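PDB 2YZQ: putative uncharacterized protein PH1780 from Pyrococcus horikoshii, which is of unknown function but carries four CBS domain repeats and binds S-adenosylmethionine, consistent with a role in sensing that metabolite. Local coordinates for residues F117-E129 / A234-A248. Numbering follows the deposited sequence.
Sequences FAKSEKYKGVEIE and ATPHMTVHEVALKMA
Lys124 lies along the imidazole of His241, its CG over one ring face and 3.6 Å from the ring centroid. From CG outward the chain is extended, which carries CE across the same face and delivers NZ to the carboxylate of Glu121 in a salt bridge; a long aliphatic stem with a charged end suits this solvent-facing edge. His241 holds CG anti to its own N (chi1 176°), turning the ring toward the loop. Three residues further along the helix, the small side chain of Ala244 lets the chain at Phe117 come close, CB to CB 3.5 Å, and Val240 sets CG1 over the face of the Phe117 ring while CG2 lies beside CG1 of Val126.

The loop 117-129 thus wraps the N-terminal end of helix 240-250, in the last CBS repeat, and links it to helix 109-117, whose last residue is Phe117. Thr239 is the N-cap, its hydroxyl a ready acceptor: OG1 sits between the backbone N and the carbonyl carbon (chi1 64°), where it can turn back to accept from Glu242 N. Two further N-H groups of this first turn are taken by the loop, Val240 N by Val126 O at 2.7 Å and His241 N, from above the carbonyl plane, by Tyr123 O at 3.2 Å. Glu127 and Thr239 form a single beta bridge, and Ile128 N donates to Met238 O.

Branched Ile128 reaches two neighbours: CG2 meets CG2 of Val243 tip to tip, at 3.9 Å, and CD1 approaches CB of Ala234. At the outer edge, His237 ND1 donates to Glu127 OE1 over 3.0 Å, an imidazole N-H matched to a carboxylate oxygen; OE1 lies in the imidazole plane, but ND1 meets it on the syn side, well out of the carboxylate plane (31°).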
loop_
_atom_site.group_PDB
_atom_site.type_symbol
_atom_site.label_atom_id
_atom_site.label_comp_id
_atom_site.label_asym_id
_atom_site.label_seq_id
_atom_site.Cartn_x
_atom_site.Cartn_y
_atom_site.Cartn_z
ATOM N N PHE A 117 -5.057 2.981 12.423
ATOM C CA PHE A 117 -6.452 2.767 12.051
ATOM C C PHE A 117 -7.058 1.485 12.620
ATOM O O PHE A 117 -8.209 1.477 13.046
ATOM C CB PHE A 117 -6.619 2.769 10.523
ATOM C CG PHE A 117 -6.449 4.128 9.890
ATOM C CD1 PHE A 117 -7.085 5.247 10.420
ATOM C CD2 PHE A 117 -5.673 4.280 8.747
ATOM C CE1 PHE A 117 -6.950 6.499 9.816
ATOM C CE2 PHE A 117 -5.534 5.525 8.136
ATOM C CZ PHE A 117 -6.172 6.635 8.672
ATOM N N ALA A 118 -6.287 0.405 12.627
ATOM C CA ALA A 118 -6.784 -0.872 13.131
ATOM C C ALA A 118 -6.831 -0.971 14.652
ATOM O O ALA A 118 -7.439 -1.897 15.191
ATOM C CB ALA A 118 -5.941 -2.011 12.576
ATOM N N LYS A 119 -6.206 -0.022 15.342
ATOM C CA LYS A 119 -6.164 -0.054 16.806
ATOM C C LYS A 119 -6.880 1.087 17.520
ATOM O O LYS A 119 -7.312 0.932 18.666
ATOM C CB LYS A 119 -4.707 -0.092 17.280
ATOM C CG LYS A 119 -3.919 -1.302 16.807
ATOM C CD LYS A 119 -4.498 -2.590 17.359
ATOM C CE LYS A 119 -3.704 -3.799 16.895
ATOM N NZ LYS A 119 -2.284 -3.739 17.340
ATOM N N SER A 120 -7.006 2.232 16.860
ATOM C CA SER A 120 -7.655 3.377 17.484
ATOM C C SER A 120 -9.171 3.227 17.549
ATOM O O SER A 120 -9.784 2.617 16.675
ATOM C CB SER A 120 -7.292 4.659 16.733
ATOM O OG SER A 120 -7.832 5.797 17.383
ATOM N N GLU A 121 -9.771 3.778 18.598
ATOM C CA GLU A 121 -11.218 3.713 18.773
ATOM C C GLU A 121 -11.899 4.793 17.935
ATOM O O GLU A 121 -13.065 4.666 17.563
ATOM C CB GLU A 121 -11.584 3.922 20.247
ATOM C CG GLU A 121 -11.140 2.809 21.179
ATOM C CD GLU A 121 -11.908 1.522 20.953
ATOM O OE1 GLU A 121 -13.154 1.558 21.026
ATOM O OE2 GLU A 121 -11.269 0.478 20.709
ATOM N N LYS A 122 -11.149 5.848 17.637
ATOM C CA LYS A 122 -11.649 6.986 16.875
ATOM C C LYS A 122 -12.225 6.680 15.496
ATOM O O LYS A 122 -13.139 7.368 15.040
ATOM C CB LYS A 122 -10.540 8.031 16.716
ATOM C CG LYS A 122 -9.890 8.463 18.020
ATOM C CD LYS A 122 -8.985 9.673 17.817
ATOM C CE LYS A 122 -7.916 9.411 16.765
ATOM N NZ LYS A 122 -7.048 8.258 17.126
ATOM N N TYR A 123 -11.704 5.655 14.830
ATOM C CA TYR A 123 -12.176 5.332 13.488
ATOM C C TYR A 123 -13.248 4.265 13.381
ATOM O O TYR A 123 -13.609 3.852 12.275
ATOM C CB TYR A 123 -10.983 4.983 12.605
ATOM C CG TYR A 123 -9.996 6.115 12.586
ATOM C CD1 TYR A 123 -10.321 7.329 11.982
ATOM C CD2 TYR A 123 -8.781 6.015 13.256
ATOM C CE1 TYR A 123 -9.468 8.417 12.051
ATOM C CE2 TYR A 123 -7.920 7.099 13.333
ATOM C CZ TYR A 123 -8.270 8.298 12.729
ATOM O OH TYR A 123 -7.429 9.383 12.810
ATOM N N LYS A 124 -13.758 3.818 14.522
ATOM C CA LYS A 124 -14.824 2.829 14.517
ATOM C C LYS A 124 -16.082 3.562 14.074
ATOM O O LYS A 124 -17.057 2.950 13.637
ATOM C CB LYS A 124 -15.028 2.238 15.915
ATOM C CG LYS A 124 -13.909 1.316 16.366
ATOM C CD LYS A 124 -14.231 0.662 17.700
ATOM C CE LYS A 124 -13.182 -0.371 18.069
ATOM N NZ LYS A 124 -13.504 -1.048 19.355
ATOM N N GLY A 125 -16.041 4.886 14.183
ATOM C CA GLY A 125 -17.179 5.696 13.794
ATOM C C GLY A 125 -16.939 6.543 12.557
ATOM O O GLY A 125 -17.221 7.742 12.555
ATOM N N VAL A 126 -16.419 5.923 11.502
ATOM C CA VAL A 126 -16.152 6.628 10.253
ATOM C C VAL A 126 -16.277 5.689 9.054
ATOM O O VAL A 126 -15.425 4.821 8.847
ATOM C CB VAL A 126 -14.734 7.239 10.242
ATOM C CG1 VAL A 126 -14.522 8.032 8.964
ATOM C CG2 VAL A 126 -14.532 8.128 11.465
ATOM N N GLU A 127 -17.333 5.863 8.263
ATOM C CA GLU A 127 -17.539 5.020 7.087
ATOM C C GLU A 127 -16.567 5.436 5.993
ATOM O O GLU A 127 -16.116 6.584 5.953
ATOM C CB GLU A 127 -18.980 5.137 6.568
ATOM C CG GLU A 127 -20.046 4.832 7.614
ATOM C CD GLU A 127 -21.422 4.583 7.017
ATOM O OE1 GLU A 127 -21.704 5.101 5.914
ATOM O OE2 GLU A 127 -22.228 3.874 7.658
ATOM N N ILE A 128 -16.250 4.505 5.101
ATOM C CA ILE A 128 -15.316 4.790 4.018
ATOM C C ILE A 128 -15.963 5.398 2.781
ATOM O O ILE A 128 -15.273 5.711 1.815
ATOM C CB ILE A 128 -14.571 3.506 3.567
ATOM C CG1 ILE A 128 -15.569 2.481 3.012
ATOM C CG2 ILE A 128 -13.786 2.930 4.736
ATOM C CD1 ILE A 128 -14.908 1.321 2.279
ATOM N N GLU A 129 -17.280 5.580 2.814
ATOM C CA GLU A 129 -17.999 6.111 1.660
ATOM C C GLU A 129 -17.342 7.304 0.956
ATOM O O GLU A 129 -17.213 7.307 -0.267
ATOM C CB GLU A 129 -19.441 6.457 2.064
ATOM C CG GLU A 129 -20.367 6.838 0.912
ATOM C CD GLU A 129 -20.158 8.262 0.433
ATOM O OE1 GLU A 129 -20.025 9.161 1.290
ATOM O OE2 GLU A 129 -20.139 8.487 -0.797
ATOM N N ALA A 234 -15.290 -4.932 0.978
ATOM C CA ALA A 234 -15.788 -3.842 1.800
ATOM C C ALA A 234 -17.030 -3.294 1.107
ATOM O O ALA A 234 -17.343 -3.682 -0.019
ATOM C CB ALA A 234 -14.734 -2.742 1.919
ATOM N N THR A 235 -17.754 -2.422 1.795
ATOM C CA THR A 235 -18.935 -1.783 1.223
ATOM C C THR A 235 -18.769 -0.314 1.572
ATOM O O THR A 235 -17.931 0.038 2.401
ATOM C CB THR A 235 -20.253 -2.306 1.837
ATOM O OG1 THR A 235 -20.363 -1.865 3.196
ATOM C CG2 THR A 235 -20.300 -3.825 1.783
ATOM N N PRO A 236 -19.557 0.571 0.949
ATOM C CA PRO A 236 -19.432 1.999 1.250
ATOM C C PRO A 236 -19.674 2.370 2.714
ATOM O O PRO A 236 -19.114 3.343 3.213
ATOM C CB PRO A 236 -20.463 2.637 0.325
ATOM C CG PRO A 236 -20.484 1.705 -0.848
ATOM C CD PRO A 236 -20.486 0.351 -0.175
ATOM N N HIS A 237 -20.509 1.595 3.399
ATOM C CA HIS A 237 -20.835 1.879 4.792
ATOM C C HIS A 237 -19.882 1.264 5.810
ATOM O O HIS A 237 -20.000 1.524 7.010
ATOM C CB HIS A 237 -22.261 1.410 5.096
ATOM C CG HIS A 237 -23.305 2.041 4.228
ATOM N ND1 HIS A 237 -23.541 3.398 4.215
ATOM C CD2 HIS A 237 -24.178 1.499 3.346
ATOM C CE1 HIS A 237 -24.514 3.666 3.362
ATOM N NE2 HIS A 237 -24.918 2.531 2.821
ATOM N N MET A 238 -18.944 0.446 5.344
ATOM C CA MET A 238 -17.989 -0.189 6.246
ATOM C C MET A 238 -17.086 0.883 6.850
ATOM O O MET A 238 -16.714 1.846 6.178
ATOM C CB MET A 238 -17.157 -1.228 5.493
ATOM C CG MET A 238 -16.284 -2.091 6.389
ATOM S SD MET A 238 -15.547 -3.483 5.491
ATOM C CE MET A 238 -16.919 -4.631 5.462
ATOM N N THR A 239 -16.736 0.719 8.119
ATOM C CA THR A 239 -15.901 1.708 8.790
ATOM C C THR A 239 -14.416 1.580 8.493
ATOM O O THR A 239 -13.929 0.516 8.106
ATOM C CB THR A 239 -16.077 1.646 10.315
ATOM O OG1 THR A 239 -15.614 0.378 10.798
ATOM C CG2 THR A 239 -17.543 1.832 10.689
ATOM N N VAL A 240 -13.709 2.692 8.668
ATOM C CA VAL A 240 -12.268 2.743 8.460
ATOM C C VAL A 240 -11.628 1.722 9.391
ATOM O O VAL A 240 -10.652 1.062 9.038
ATOM C CB VAL A 240 -11.718 4.148 8.789
ATOM C CG1 VAL A 240 -10.193 4.138 8.780
ATOM C CG2 VAL A 240 -12.236 5.147 7.778
ATOM N N HIS A 241 -12.194 1.590 10.586
ATOM C CA HIS A 241 -11.691 0.638 11.562
ATOM C C HIS A 241 -11.760 -0.790 11.032
ATOM O O HIS A 241 -10.753 -1.496 11.006
ATOM C CB HIS A 241 -12.501 0.744 12.856
ATOM C CG HIS A 241 -12.120 -0.264 13.894
ATOM N ND1 HIS A 241 -10.876 -0.289 14.487
ATOM C CD2 HIS A 241 -12.824 -1.278 14.450
ATOM C CE1 HIS A 241 -10.831 -1.274 15.366
ATOM N NE2 HIS A 241 -11.999 -1.890 15.362
ATOM N N GLU A 242 -12.940 -1.215 10.586
ATOM C CA GLU A 242 -13.080 -2.577 10.088
ATOM C C GLU A 242 -12.234 -2.849 8.848
ATOM O O GLU A 242 -11.667 -3.929 8.708
ATOM C CB GLU A 242 -14.548 -2.913 9.799
ATOM C CG GLU A 242 -14.718 -4.326 9.250
ATOM C CD GLU A 242 -16.153 -4.807 9.241
ATOM O OE1 GLU A 242 -17.075 -3.972 9.134
ATOM O OE2 GLU A 242 -16.353 -6.038 9.329
ATOM N N VAL A 243 -12.146 -1.881 7.943
ATOM C CA VAL A 243 -11.334 -2.076 6.748
ATOM C C VAL A 243 -9.874 -2.275 7.163
ATOM O O VAL A 243 -9.193 -3.171 6.663
ATOM C CB VAL A 243 -11.444 -0.872 5.786
ATOM C CG1 VAL A 243 -10.438 -1.020 4.654
ATOM C CG2 VAL A 243 -12.858 -0.797 5.214
ATOM N N ALA A 244 -9.394 -1.446 8.082
ATOM C CA ALA A 244 -8.013 -1.567 8.537
ATOM C C ALA A 244 -7.798 -2.904 9.241
ATOM O O ALA A 244 -6.750 -3.534 9.088
ATOM C CB ALA A 244 -7.663 -0.414 9.467
ATOM N N LEU A 245 -8.788 -3.334 10.016
ATOM C CA LEU A 245 -8.689 -4.610 10.714
ATOM C C LEU A 245 -8.499 -5.739 9.712
ATOM O O LEU A 245 -7.686 -6.640 9.928
ATOM C CB LEU A 245 -9.949 -4.863 11.551
ATOM C CG LEU A 245 -9.960 -4.302 12.976
ATOM C CD1 LEU A 245 -9.103 -5.175 13.867
ATOM C CD2 LEU A 245 -9.449 -2.875 12.981
ATOM N N LYS A 246 -9.249 -5.690 8.614
ATOM C CA LYS A 246 -9.153 -6.715 7.582
ATOM C C LYS A 246 -7.814 -6.634 6.848
ATOM O O LYS A 246 -7.196 -7.657 6.551
ATOM C CB LYS A 246 -10.308 -6.577 6.582
ATOM C CG LYS A 246 -11.680 -6.863 7.180
ATOM C CD LYS A 246 -12.776 -6.733 6.125
ATOM C CE LYS A 246 -14.157 -7.038 6.693
ATOM N NZ LYS A 246 -14.299 -8.467 7.105
ATOM N N MET A 247 -7.366 -5.419 6.551
ATOM C CA MET A 247 -6.090 -5.242 5.870
ATOM C C MET A 247 -4.962 -5.821 6.716
ATOM O O MET A 247 -4.060 -6.478 6.197
ATOM C CB MET A 247 -5.825 -3.758 5.600
ATOM C CG MET A 247 -6.771 -3.145 4.576
ATOM S SD MET A 247 -6.427 -1.397 4.295
ATOM C CE MET A 247 -7.277 -1.145 2.733
ATOM N N ALA A 248 -5.019 -5.576 8.022
ATOM C CA ALA A 248 -3.999 -6.080 8.935
ATOM C C ALA A 248 -4.091 -7.595 9.094
ATOM O O ALA A 248 -3.084 -8.301 9.026
ATOM C CB ALA A 248 -4.142 -5.402 10.297
#